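Local coordinates for protein SorB (Sorangium cellulosum, PDB 6B2V) that forms part of the sorangicin assembly line, where this pyran synthase domain of module nine, related to polyketide synthase dehydratases, builds a pyran ring, at residues Y116-S119 and H125-G128; L55-Q60 and Y173-I178; D269-D274 and L280-G285; L220-D225 and E229-Y234. All blocks are in the same frame, centred on the assembly; numbering follows the deposited sequence.

Contact 1: Y116-S119 and H125-G128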
loop_
_atom_site.group_PDB
_atom_site.type_symbol
_atom_site.label_atom_id
_atom_site.label_comp_id
_atom_site.label_asym_id
_atom_site.label_seq_id
_atom_site.Cartn_x
_atom_site.Cartn_y
_atom_site.Cartn_z
ATOM N N TYR A 116 5.868 -10.175 -10.737
ATOM C CA TYR A 116 4.609 -9.762 -11.273
ATOM C C TYR A 116 4.747 -8.444 -12.057
ATOM O O TYR A 116 5.595 -7.693 -11.780
ATOM C CB TYR A 116 3.529 -9.565 -10.162
ATOM C CG TYR A 116 3.700 -8.397 -9.235
ATOM C CD1 TYR A 116 3.219 -7.165 -9.568
ATOM C CD2 TYR A 116 4.305 -8.539 -8.030
ATOM C CE1 TYR A 116 3.357 -6.093 -8.720
ATOM C CE2 TYR A 116 4.454 -7.489 -7.183
ATOM C CZ TYR A 116 3.979 -6.270 -7.519
ATOM O OH TYR A 116 4.172 -5.252 -6.646
ATOM N N GLU A 117 3.922 -8.292 -13.064
ATOM C CA GLU A 117 3.816 -7.073 -13.806
ATOM C C GLU A 117 2.353 -6.805 -14.033
ATOM O O GLU A 117 1.663 -7.637 -14.533
ATOM C CB GLU A 117 4.511 -7.169 -15.145
ATOM C CG GLU A 117 4.489 -5.883 -15.949
ATOM C CD GLU A 117 4.992 -6.065 -17.386
ATOM O OE1 GLU A 117 4.246 -6.498 -18.248
ATOM O OE2 GLU A 117 6.152 -5.789 -17.562
ATOM N N VAL A 118 1.878 -5.625 -13.649
ATOM C CA VAL A 118 0.513 -5.267 -13.889
ATOM C C VAL A 118 0.462 -4.268 -15.043
ATOM O O VAL A 118 1.099 -3.286 -15.001
ATOM C CB VAL A 118 -0.140 -4.597 -12.685
ATOM C CG1 VAL A 118 -1.603 -4.421 -12.963
ATOM C CG2 VAL A 118 0.020 -5.450 -11.462
ATOM N N SER A 119 -0.290 -4.613 -16.067
ATOM C CA SER A 119 -0.404 -3.809 -17.251
ATOM C C SER A 119 -1.783 -3.740 -17.849
ATOM O O SER A 119 -2.641 -4.445 -17.528
ATOM C CB SER A 119 0.513 -4.352 -18.323
ATOM O OG SER A 119 0.122 -5.611 -18.682
ATOM N N HIS A 125 1.897 -0.529 -15.274
ATOM C CA HIS A 125 1.522 0.247 -14.094
ATOM C C HIS A 125 2.260 -0.083 -12.810
ATOM O O HIS A 125 2.554 0.769 -12.035
ATOM C CB HIS A 125 0.004 0.117 -13.866
ATOM C CG HIS A 125 -0.813 0.489 -15.060
ATOM N ND1 HIS A 125 -0.921 1.778 -15.504
ATOM C CD2 HIS A 125 -1.502 -0.263 -15.940
ATOM C CE1 HIS A 125 -1.658 1.802 -16.588
ATOM N NE2 HIS A 125 -2.019 0.574 -16.878
ATOM N N ALA A 126 2.578 -1.357 -12.646
ATOM C CA ALA A 126 3.260 -1.813 -11.491
ATOM C C ALA A 126 3.998 -3.114 -11.743
ATOM O O ALA A 126 3.612 -3.861 -12.547
ATOM C CB ALA A 126 2.249 -2.017 -10.368
ATOM N N ARG A 127 5.036 -3.335 -10.978
ATOM C CA ARG A 127 5.773 -4.563 -10.979
ATOM C C ARG A 127 6.422 -4.794 -9.634
ATOM O O ARG A 127 6.537 -3.944 -8.834
ATOM C CB ARG A 127 6.825 -4.593 -12.066
ATOM C CG ARG A 127 8.046 -3.804 -11.730
ATOM C CD ARG A 127 9.106 -3.926 -12.770
ATOM N NE ARG A 127 10.392 -3.607 -12.218
ATOM C CZ ARG A 127 11.339 -3.022 -12.912
ATOM N NH1 ARG A 127 11.075 -2.711 -14.159
ATOM N NH2 ARG A 127 12.492 -2.746 -12.359
ATOM N N GLY A 128 6.816 -6.012 -9.417
ATOM C CA GLY A 128 7.467 -6.372 -8.205
ATOM C C GLY A 128 7.686 -7.859 -8.072
ATOM O O GLY A 128 7.496 -8.565 -8.996
HETATM O O HOH W 1 3.995 -2.530 -7.441
#

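Contact 2: L55-Q60 and Y173-I178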
loop_
_atom_site.group_PDB
_atom_site.type_symbol
_atom_site.label_atom_id
_atom_site.label_comp_id
_atom_site.label_asym_id
_atom_site.label_seq_id
_atom_site.Cartn_x
_atom_site.Cartn_y
_atom_site.Cartn_z
ATOM N N LEU A 55 -12.257 2.947 -6.527
ATOM C CA LEU A 55 -11.987 4.021 -7.462
ATOM C C LEU A 55 -12.709 5.334 -7.173
ATOM O O LEU A 55 -12.180 6.391 -7.260
ATOM C CB LEU A 55 -12.212 3.576 -8.924
ATOM C CG LEU A 55 -11.238 2.495 -9.377
ATOM C CD1 LEU A 55 -11.690 1.865 -10.678
ATOM C CD2 LEU A 55 -9.862 3.059 -9.535
ATOM N N MET A 56 -13.977 5.226 -6.827
ATOM C CA MET A 56 -14.795 6.370 -6.510
ATOM C C MET A 56 -14.289 7.115 -5.295
ATOM O O MET A 56 -14.382 8.306 -5.230
ATOM C CB MET A 56 -16.226 5.958 -6.331
ATOM C CG MET A 56 -16.832 5.524 -7.628
ATOM S SD MET A 56 -18.595 5.837 -7.698
ATOM C CE MET A 56 -19.030 4.574 -6.555
ATOM N N ASP A 57 -13.695 6.361 -4.393
ATOM C CA ASP A 57 -13.132 6.871 -3.137
ATOM C C ASP A 57 -11.723 7.485 -3.354
ATOM O O ASP A 57 -11.106 7.926 -2.440
ATOM C CB ASP A 57 -13.007 5.742 -2.086
ATOM C CG ASP A 57 -14.357 5.266 -1.503
ATOM O OD1 ASP A 57 -15.346 5.905 -1.755
ATOM O OD2 ASP A 57 -14.372 4.231 -0.835
ATOM N N HIS A 58 -11.207 7.434 -4.571
ATOM C CA HIS A 58 -9.842 7.843 -4.841
ATOM C C HIS A 58 -9.643 8.666 -6.107
ATOM O O HIS A 58 -8.709 8.473 -6.800
ATOM C CB HIS A 58 -8.991 6.560 -4.888
ATOM C CG HIS A 58 -7.559 6.742 -4.556
ATOM N ND1 HIS A 58 -6.588 6.784 -5.523
ATOM C CD2 HIS A 58 -6.923 6.887 -3.384
ATOM C CE1 HIS A 58 -5.421 6.931 -4.955
ATOM N NE2 HIS A 58 -5.595 6.990 -3.655
ATOM N N GLU A 59 -10.622 9.467 -6.461
ATOM C CA GLU A 59 -10.588 10.364 -7.616
ATOM C C GLU A 59 -10.393 9.680 -8.945
ATOM O O GLU A 59 -9.807 10.224 -9.809
ATOM C CB GLU A 59 -9.601 11.493 -7.435
ATOM C CG GLU A 59 -9.947 12.426 -6.291
ATOM C CD GLU A 59 -8.970 13.560 -6.068
ATOM O OE1 GLU A 59 -7.947 13.607 -6.695
ATOM O OE2 GLU A 59 -9.248 14.420 -5.223
ATOM N N GLN A 60 -10.854 8.453 -8.999
ATOM C CA GLN A 60 -10.814 7.610 -10.169
ATOM C C GLN A 60 -9.435 7.101 -10.541
ATOM O O GLN A 60 -9.274 6.542 -11.588
ATOM C CB GLN A 60 -11.467 8.255 -11.380
ATOM C CG GLN A 60 -12.878 8.749 -11.135
ATOM C CD GLN A 60 -13.840 7.698 -10.662
ATOM O OE1 GLN A 60 -14.562 7.910 -9.738
ATOM N NE2 GLN A 60 -13.884 6.615 -11.318
ATOM N N TYR A 173 -10.975 11.375 2.766
ATOM C CA TYR A 173 -10.588 11.257 4.163
ATOM C C TYR A 173 -11.590 10.470 4.998
ATOM O O TYR A 173 -11.248 9.678 5.809
ATOM C CB TYR A 173 -10.374 12.626 4.798
ATOM C CG TYR A 173 -9.853 12.532 6.197
ATOM C CD1 TYR A 173 -8.515 12.355 6.434
ATOM C CD2 TYR A 173 -10.690 12.586 7.273
ATOM C CE1 TYR A 173 -8.035 12.243 7.699
ATOM C CE2 TYR A 173 -10.204 12.468 8.557
ATOM C CZ TYR A 173 -8.874 12.299 8.749
ATOM O OH TYR A 173 -8.401 12.195 10.006
ATOM N N ASP A 174 -12.860 10.665 4.711
ATOM C CA ASP A 174 -13.915 9.986 5.423
ATOM C C ASP A 174 -13.881 8.480 5.235
ATOM O O ASP A 174 -14.437 7.749 6.019
ATOM C CB ASP A 174 -15.272 10.470 4.954
ATOM C CG ASP A 174 -15.758 11.737 5.642
ATOM O OD1 ASP A 174 -15.258 12.152 6.672
ATOM O OD2 ASP A 174 -16.703 12.313 5.144
ATOM N N LYS A 175 -13.303 8.039 4.127
ATOM C CA LYS A 175 -13.209 6.628 3.825
ATOM C C LYS A 175 -11.966 5.964 4.401
ATOM O O LYS A 175 -11.900 4.792 4.456
ATOM C CB LYS A 175 -13.273 6.409 2.328
ATOM C CG LYS A 175 -14.554 6.890 1.706
ATOM C CD LYS A 175 -15.705 6.031 2.147
ATOM C CE LYS A 175 -16.987 6.321 1.371
ATOM N NZ LYS A 175 -17.027 7.746 0.999
ATOM N N LEU A 176 -11.031 6.787 4.804
ATOM C CA LEU A 176 -9.850 6.333 5.484
ATOM C C LEU A 176 -10.155 6.008 6.952
ATOM O O LEU A 176 -11.181 6.347 7.448
ATOM C CB LEU A 176 -8.763 7.381 5.432
ATOM C CG LEU A 176 -8.285 7.814 4.058
ATOM C CD1 LEU A 176 -7.223 8.855 4.170
ATOM C CD2 LEU A 176 -7.853 6.611 3.273
ATOM N N TRP A 177 -9.224 5.331 7.592
ATOM C CA TRP A 177 -9.341 4.959 8.970
ATOM C C TRP A 177 -8.672 5.939 9.945
ATOM O O TRP A 177 -8.775 5.795 11.105
ATOM C CB TRP A 177 -8.704 3.592 9.197
ATOM C CG TRP A 177 -9.352 2.402 8.532
ATOM C CD1 TRP A 177 -9.869 2.333 7.296
ATOM C CD2 TRP A 177 -9.504 1.101 9.099
ATOM N NE1 TRP A 177 -10.351 1.098 7.066
ATOM C CE2 TRP A 177 -10.104 0.306 8.151
ATOM C CE3 TRP A 177 -9.167 0.541 10.313
ATOM C CZ2 TRP A 177 -10.423 -1.007 8.408
ATOM C CZ3 TRP A 177 -9.469 -0.752 10.548
ATOM C CH2 TRP A 177 -10.087 -1.504 9.607
ATOM N N ILE A 178 -7.985 6.923 9.412
ATOM C CA ILE A 178 -7.299 7.845 10.286
ATOM C C ILE A 178 -8.203 8.677 11.182
ATOM O O ILE A 178 -9.119 9.247 10.717
ATOM C CB ILE A 178 -6.388 8.743 9.450
ATOM C CG1 ILE A 178 -5.415 7.865 8.710
ATOM C CG2 ILE A 178 -5.628 9.704 10.339
ATOM C CD1 ILE A 178 -4.628 8.621 7.713
#

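Contact 3: D269-D274 and L280-G285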
loop_
_atom_site.group_PDB
_atom_site.type_symbol
_atom_site.label_atom_id
_atom_site.label_comp_id
_atom_site.label_asym_id
_atom_site.label_seq_id
_atom_site.Cartn_x
_atom_site.Cartn_y
_atom_site.Cartn_z
ATOM N N ASP A 269 9.883 3.974 6.491
ATOM C CA ASP A 269 9.391 2.706 7.009
ATOM C C ASP A 269 8.030 3.006 7.695
ATOM O O ASP A 269 7.893 4.029 8.301
ATOM C CB ASP A 269 10.349 2.077 8.029
ATOM C CG ASP A 269 11.682 1.661 7.429
ATOM O OD1 ASP A 269 11.753 1.362 6.289
ATOM O OD2 ASP A 269 12.634 1.694 8.170
ATOM N N VAL A 270 7.024 2.169 7.480
ATOM C CA VAL A 270 5.762 2.389 8.134
ATOM C C VAL A 270 5.102 1.060 8.523
ATOM O O VAL A 270 4.952 0.237 7.730
ATOM C CB VAL A 270 4.859 3.342 7.326
ATOM C CG1 VAL A 270 4.517 2.837 5.952
ATOM C CG2 VAL A 270 3.596 3.595 8.069
ATOM N N ASP A 271 4.657 0.945 9.760
ATOM C CA ASP A 271 4.030 -0.253 10.208
ATOM C C ASP A 271 2.588 0.002 10.637
ATOM O O ASP A 271 2.254 1.031 11.121
ATOM C CB ASP A 271 4.678 -0.856 11.465
ATOM C CG ASP A 271 6.060 -1.456 11.198
ATOM O OD1 ASP A 271 6.647 -1.058 10.285
ATOM O OD2 ASP A 271 6.507 -2.333 11.848
ATOM N N LEU A 272 1.784 -1.024 10.406
ATOM C CA LEU A 272 0.419 -1.074 10.860
ATOM C C LEU A 272 0.430 -2.048 12.050
ATOM O O LEU A 272 0.781 -3.132 11.943
ATOM C CB LEU A 272 -0.539 -1.590 9.798
ATOM C CG LEU A 272 -1.998 -1.781 10.256
ATOM C CD1 LEU A 272 -2.662 -0.448 10.559
ATOM C CD2 LEU A 272 -2.795 -2.470 9.201
ATOM N N VAL A 273 -0.005 -1.555 13.189
ATOM C CA VAL A 273 -0.044 -2.329 14.393
ATOM C C VAL A 273 -1.442 -2.357 15.032
ATOM O O VAL A 273 -2.215 -1.517 14.835
ATOM C CB VAL A 273 0.954 -1.849 15.480
ATOM C CG1 VAL A 273 2.365 -1.799 14.929
ATOM C CG2 VAL A 273 0.592 -0.496 16.052
ATOM N N ASP A 274 -1.673 -3.398 15.801
ATOM C CA ASP A 274 -2.909 -3.495 16.538
ATOM C C ASP A 274 -2.820 -2.706 17.839
ATOM O O ASP A 274 -1.886 -2.063 18.131
ATOM C CB ASP A 274 -3.418 -4.946 16.737
ATOM C CG ASP A 274 -2.517 -5.794 17.592
ATOM O OD1 ASP A 274 -1.839 -5.210 18.391
ATOM O OD2 ASP A 274 -2.618 -7.003 17.477
ATOM N N LEU A 280 1.038 -5.979 12.172
ATOM C CA LEU A 280 0.116 -6.636 11.253
ATOM C C LEU A 280 0.712 -6.583 9.861
ATOM O O LEU A 280 0.713 -7.528 9.162
ATOM C CB LEU A 280 -1.289 -5.978 11.308
ATOM C CG LEU A 280 -1.775 -5.718 12.728
ATOM C CD1 LEU A 280 -3.163 -5.142 12.605
ATOM C CD2 LEU A 280 -1.826 -7.003 13.553
ATOM N N MET A 281 1.221 -5.429 9.503
ATOM C CA MET A 281 1.914 -5.270 8.246
ATOM C C MET A 281 3.058 -4.313 8.390
ATOM O O MET A 281 2.924 -3.353 9.035
ATOM C CB MET A 281 1.033 -4.742 7.134
ATOM C CG MET A 281 -0.076 -5.650 6.731
ATOM S SD MET A 281 -0.957 -5.022 5.310
ATOM C CE MET A 281 -1.411 -3.437 5.964
ATOM N N ALA A 282 4.159 -4.657 7.740
ATOM C CA ALA A 282 5.352 -3.846 7.737
ATOM C C ALA A 282 5.736 -3.435 6.318
ATOM O O ALA A 282 6.002 -4.259 5.481
ATOM C CB ALA A 282 6.515 -4.581 8.357
ATOM N N PHE A 283 5.779 -2.122 6.117
ATOM C CA PHE A 283 6.232 -1.524 4.861
ATOM C C PHE A 283 7.654 -1.018 5.099
ATOM O O PHE A 283 7.888 -0.251 5.917
ATOM C CB PHE A 283 5.351 -0.346 4.431
ATOM C CG PHE A 283 3.995 -0.715 3.918
ATOM C CD1 PHE A 283 2.929 -0.853 4.758
ATOM C CD2 PHE A 283 3.776 -0.848 2.578
ATOM C CE1 PHE A 283 1.705 -1.171 4.283
ATOM C CE2 PHE A 283 2.548 -1.139 2.108
ATOM C CZ PHE A 283 1.513 -1.303 2.956
ATOM N N ARG A 284 8.599 -1.573 4.357
ATOM C CA ARG A 284 9.955 -1.190 4.492
ATOM C C ARG A 284 10.448 -0.465 3.278
ATOM O O ARG A 284 10.334 -0.946 2.226
ATOM C CB ARG A 284 10.859 -2.394 4.607
ATOM C CG ARG A 284 10.455 -3.418 5.599
ATOM C CD ARG A 284 10.526 -2.913 6.974
ATOM N NE ARG A 284 11.842 -2.633 7.410
ATOM C CZ ARG A 284 12.101 -2.012 8.534
ATOM N NH1 ARG A 284 11.109 -1.675 9.286
ATOM N NH2 ARG A 284 13.342 -1.780 8.920
ATOM N N GLY A 285 11.081 0.651 3.502
ATOM C CA GLY A 285 11.673 1.369 2.398
ATOM C C GLY A 285 10.819 1.907 1.303
ATOM O O GLY A 285 11.018 1.626 0.165
HETATM O O HOH W 2 8.535 -1.272 8.619
#

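Contact 4: L220-D225 and E229-Y234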
loop_
_atom_site.group_PDB
_atom_site.type_symbol
_atom_site.label_atom_id
_atom_site.label_comp_id
_atom_site.label_asym_id
_atom_site.label_seq_id
_atom_site.Cartn_x
_atom_site.Cartn_y
_atom_site.Cartn_z
ATOM N N LEU A 220 4.797 12.625 6.303
ATOM C CA LEU A 220 6.114 12.830 6.832
ATOM C C LEU A 220 7.111 13.255 5.740
ATOM O O LEU A 220 7.916 14.090 5.937
ATOM C CB LEU A 220 6.601 11.565 7.530
ATOM C CG LEU A 220 7.603 11.599 8.624
ATOM C CD1 LEU A 220 7.259 12.660 9.648
ATOM C CD2 LEU A 220 7.566 10.233 9.257
ATOM N N SER A 221 6.983 12.639 4.568
ATOM C CA SER A 221 7.862 12.947 3.446
ATOM C C SER A 221 7.707 14.393 3.081
ATOM O O SER A 221 8.643 15.032 2.861
ATOM C CB SER A 221 7.533 12.048 2.221
ATOM O OG SER A 221 8.441 12.210 1.150
ATOM N N LEU A 222 6.484 14.859 3.036
ATOM C CA LEU A 222 6.207 16.263 2.738
ATOM C C LEU A 222 6.735 17.240 3.794
ATOM O O LEU A 222 7.413 18.175 3.489
ATOM C CB LEU A 222 4.715 16.479 2.520
ATOM C CG LEU A 222 4.191 15.797 1.264
ATOM C CD1 LEU A 222 2.687 15.899 1.276
ATOM C CD2 LEU A 222 4.731 16.430 0.030
ATOM N N ILE A 223 6.457 16.802 5.097
ATOM C CA ILE A 223 6.879 17.881 5.975
ATOM C C ILE A 223 8.390 17.871 6.193
ATOM O O ILE A 223 9.025 18.925 6.199
ATOM C CB ILE A 223 6.175 17.805 7.343
ATOM C CG1 ILE A 223 6.536 16.500 8.057
ATOM C CG2 ILE A 223 4.668 17.924 7.173
ATOM C CD1 ILE A 223 7.609 16.660 9.112
ATOM N N GLN A 224 9.095 16.789 5.953
ATOM C CA GLN A 224 10.515 16.830 5.977
ATOM C C GLN A 224 11.138 17.655 4.882
ATOM O O GLN A 224 12.190 18.166 5.051
ATOM C CB GLN A 224 11.119 15.441 6.022
ATOM C CG GLN A 224 10.888 14.705 7.335
ATOM C CD GLN A 224 11.896 13.609 7.586
ATOM O OE1 GLN A 224 11.984 12.718 6.850
ATOM N NE2 GLN A 224 12.667 13.746 8.608
ATOM N N ASP A 225 10.511 17.677 3.736
ATOM C CA ASP A 225 11.023 18.404 2.603
ATOM C C ASP A 225 10.409 19.787 2.445
ATOM O O ASP A 225 10.686 20.474 1.530
ATOM C CB ASP A 225 10.795 17.593 1.306
ATOM C CG ASP A 225 11.894 17.719 0.362
ATOM O OD1 ASP A 225 13.012 18.008 0.775
ATOM O OD2 ASP A 225 11.640 17.565 -0.810
ATOM N N GLU A 229 2.883 19.437 -2.166
ATOM C CA GLU A 229 2.288 18.738 -3.273
ATOM C C GLU A 229 2.271 17.234 -2.914
ATOM O O GLU A 229 3.233 16.727 -2.492
ATOM C CB GLU A 229 3.101 18.998 -4.537
ATOM C CG GLU A 229 3.182 20.449 -5.023
ATOM C CD GLU A 229 1.903 20.938 -5.606
ATOM O OE1 GLU A 229 1.376 20.257 -6.458
ATOM O OE2 GLU A 229 1.451 22.008 -5.218
ATOM N N TRP A 230 1.158 16.561 -3.158
ATOM C CA TRP A 230 1.042 15.136 -2.800
ATOM C C TRP A 230 2.064 14.277 -3.489
ATOM O O TRP A 230 2.454 14.555 -4.596
ATOM C CB TRP A 230 -0.350 14.596 -3.132
ATOM C CG TRP A 230 -0.673 13.302 -2.443
ATOM C CD1 TRP A 230 -0.842 12.106 -2.995
ATOM C CD2 TRP A 230 -0.771 13.114 -1.053
ATOM N NE1 TRP A 230 -1.058 11.167 -2.041
ATOM C CE2 TRP A 230 -1.014 11.774 -0.829
ATOM C CE3 TRP A 230 -0.664 13.957 0.030
ATOM C CZ2 TRP A 230 -1.191 11.273 0.421
ATOM C CZ3 TRP A 230 -0.845 13.460 1.267
ATOM C CH2 TRP A 230 -1.106 12.128 1.456
ATOM N N ARG A 231 2.491 13.247 -2.785
ATOM C CA ARG A 231 3.427 12.323 -3.323
ATOM C C ARG A 231 2.794 10.931 -3.397
ATOM O O ARG A 231 1.999 10.578 -2.603
ATOM C CB ARG A 231 4.718 12.341 -2.503
ATOM C CG ARG A 231 5.481 13.668 -2.584
ATOM C CD ARG A 231 6.709 13.747 -1.720
ATOM N NE ARG A 231 7.470 14.952 -1.994
ATOM C CZ ARG A 231 8.650 15.207 -1.509
ATOM N NH1 ARG A 231 9.245 14.386 -0.699
ATOM N NH2 ARG A 231 9.259 16.307 -1.857
ATOM N N PHE A 232 3.165 10.206 -4.427
ATOM C CA PHE A 232 2.673 8.881 -4.703
ATOM C C PHE A 232 3.759 7.836 -4.592
ATOM O O PHE A 232 4.864 8.099 -4.888
ATOM C CB PHE A 232 2.083 8.834 -6.106
ATOM C CG PHE A 232 1.041 9.830 -6.335
ATOM C CD1 PHE A 232 1.368 11.098 -6.674
ATOM C CD2 PHE A 232 -0.245 9.502 -6.180
ATOM C CE1 PHE A 232 0.416 12.041 -6.875
ATOM C CE2 PHE A 232 -1.228 10.433 -6.371
ATOM C CZ PHE A 232 -0.887 11.708 -6.727
ATOM N N PRO A 233 3.377 6.637 -4.194
ATOM C CA PRO A 233 4.377 5.599 -4.062
ATOM C C PRO A 233 5.137 5.352 -5.406
ATOM O O PRO A 233 4.526 5.285 -6.378
ATOM C CB PRO A 233 3.533 4.365 -3.682
ATOM C CG PRO A 233 2.422 4.982 -2.929
ATOM C CD PRO A 233 2.108 6.274 -3.560
ATOM N N TYR A 234 6.445 5.310 -5.350
ATOM C CA TYR A 234 7.304 5.055 -6.500
ATOM C C TYR A 234 8.021 3.700 -6.347
ATOM O O TYR A 234 7.952 2.871 -7.181
ATOM C CB TYR A 234 8.298 6.223 -6.642
ATOM C CG TYR A 234 9.498 5.958 -7.504
ATOM C CD1 TYR A 234 9.348 5.405 -8.740
ATOM C CD2 TYR A 234 10.740 6.252 -7.078
ATOM C CE1 TYR A 234 10.422 5.150 -9.533
ATOM C CE2 TYR A 234 11.848 5.999 -7.874
ATOM C CZ TYR A 234 11.647 5.442 -9.109
ATOM O OH TYR A 234 12.680 5.139 -9.922
#

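Contact 1: Y116-S119 and H125-G128
Y116-S119 and H125-G128 run antiparallel, their axes 176° apart, and backbone hydrogen bonds set the register. Y116 and G128 form a hydrogen-bonded pair: Y116 N donates to G128 O at 2.9 Å, and G128 N returns to Y116 O at 3.1 Å. V118 N reaches A126 O at 2.7 Å with a nearly straight N-H (174°). The answering bond is split, because V118 O takes H125 N at 2.9 Å and, weakly, A126 N at 3.4 Å. Two residues thus face one, which is the signature of a classic beta bulge.

The aromatic contact is made by Y116. Its CG sits between the backbone N and the carbonyl carbon (chi1 70°), which folds the ring back across the partner strand. One ring face lies on the backbone of G128, whose N is over the ring centre and whose CA makes a CH-pi contact 3.8 Å from the centroid. The absence of a side chain at G128 permits this close approach.

One water ties down the phenol end: it lies 2.8 Å from Y116 OH and donates to R127 O at 3.2 Å.

By side-chain direction, Y116, V118 and A126 share a face; there Y116 rests on L68 and A71 and A126 on Y67 of helix 64-77, while V118 meets L103 and V105 of strand 101-110. E117 and R127 occupy the more exposed face. H125, at the bulge, is held through NE2 by S120 and through ND1 by the carbonyl of S92. This is a bulged beta hairpin, with one face packed on a helix as in a hotdog fold, here the predicted N-terminal one.

Contact 2: L55-Q60 and Y173-I178
D57, just past the end of helix 53-56, and K175, in the short 3-10 turn 173-175, face each other with their CA atoms 7.0 Å apart, and both CB atoms point toward the opposite segment. All the touching between the two segments is done by these two side chains, which cross at about a right angle.

The aliphatic part of K175 passes over one face of the D57 carboxylate: K175 CG lies 3.6 Å from D57 CG, and K175 CE lies 3.6 Å from D57 OD1. Bends at chi2 (-69°) and chi4 (-32°) curl the chain so that its ammonium group stays above the carboxylate plane. The resulting salt bridge, K175 NZ to D57 OD1, is long at 3.7 Å, consistent with a loose electrostatic attraction at the surface. The other oxygen, OD2, accepts a hydrogen bond from N208 at the start of helix 207-225.

The pair spans two predicted hotdog units, the N-terminal one carrying D57 and the C-terminal one carrying K175, as expected at the junction of the double hotdog of the dehydratase family. Backbone bonding between D57 and S172, the residue before the second segment, reinforces the same junction.

Each segment also keeps its own shape. L55 O accepts H58 N and Q60 N, both at 3.0 Å and from opposite faces of its carbonyl plane, which curls 55-60 into a tight turn with D57 in it. On the other side, L176 N bonds to Y173 O at 3.1 Å, closing the turn from which K175 projects.

Contact 3: D269-D274 and L280-G285
L272 O is gripped twice: by L280 N at 2.9 Å and weakly by M281 N at 3.4 Å. Two residues opposite one make a classic beta bulge in this antiparallel hairpin, whose regular part runs through V270 with F283 and D271 with A282.

At the far end a side chain extends the pairing, D269 OD1 accepting G285 N at 3.0 Å (163° at the hydrogen). The same carboxylate stacks on the R284 guanidinium, the planes 18° apart, with OD2 over its face toward the rim. D269 OD2 to R284 NH2 is 3.6 Å, so the long salt bridge rests on charge alone, no N-H being aimed at the oxygen. Bends at chi2 and chi3 of R284 fold its chain back over D269, and its NH1 donates to a water at 2.7 Å.

On the opposite face the side chains run alongside each other: V270 CG1 meets F283 CB at 3.6 Å, and L272 CD2 meets M281 CE at 3.7 Å.

That apolar face, through V270, L272 and F283, packs on V213 of helix 207-225, while strands 250-255 and 232-241 flank the hairpin on either side.

Contact 4: L220-D225 and E229-Y234
R231 and L222 make the tight part of the contact. The arginine chain, extended from CG to NE, slides past the leucine in the opposite direction, with L222 CD2 3.7 Å from R231 NE. L222 CD1 meets the indole of W230 at CE3, 4.1 Å away, the two side chains crossing at about a right angle. W230 itself turns back onto V215 and I218 of helix 207-225.

This is the link by which helix 207-225, the long helix of the predicted C-terminal hotdog fold, runs through a short connection into strand 232-241. R231, near the start of the strand, reaches back to the C-terminal part of the helix and uses residues one turn apart. R231 NH1 donates to S221 OG at 3.0 Å, close to the guanidinium plane though bent (145°). R231 NH2 donates to D225 OD2 at 2.9 Å and 159°, again in plane, meeting the anti lone pair of the carboxylate, which is turned 62° from the guanidinium.

Toward solvent the fit is looser at E229, which is exposed and whose CB points away from the helix. D225 is exposed too but is held by R231, whose positive charge probably offsets that of D225 and the helix C-terminus there.

Contacts 1 and 3 are bulged hairpins, one in each predicted hotdog unit, on opposite sides of the chain's centre with their own centres about 22 Å apart. Contact 2 joins the two units at the surface, and its chain closure encloses contact 1, whose nearest atoms are about 10 Å away. Helix 207-225 is the common element of the C-terminal half: N208 near its start bonds D57 of contact 2, V213 takes the apolar face of contact 3, and its C-terminal part meets E229-Y234 in contact 4. Contacts 3 and 4 also reach adjacent strands, 279-289 and 232-241 respectively, with nearest atoms about 6 Å apart. Contacts 2 and 4 approach equally closely, although none of the four touch.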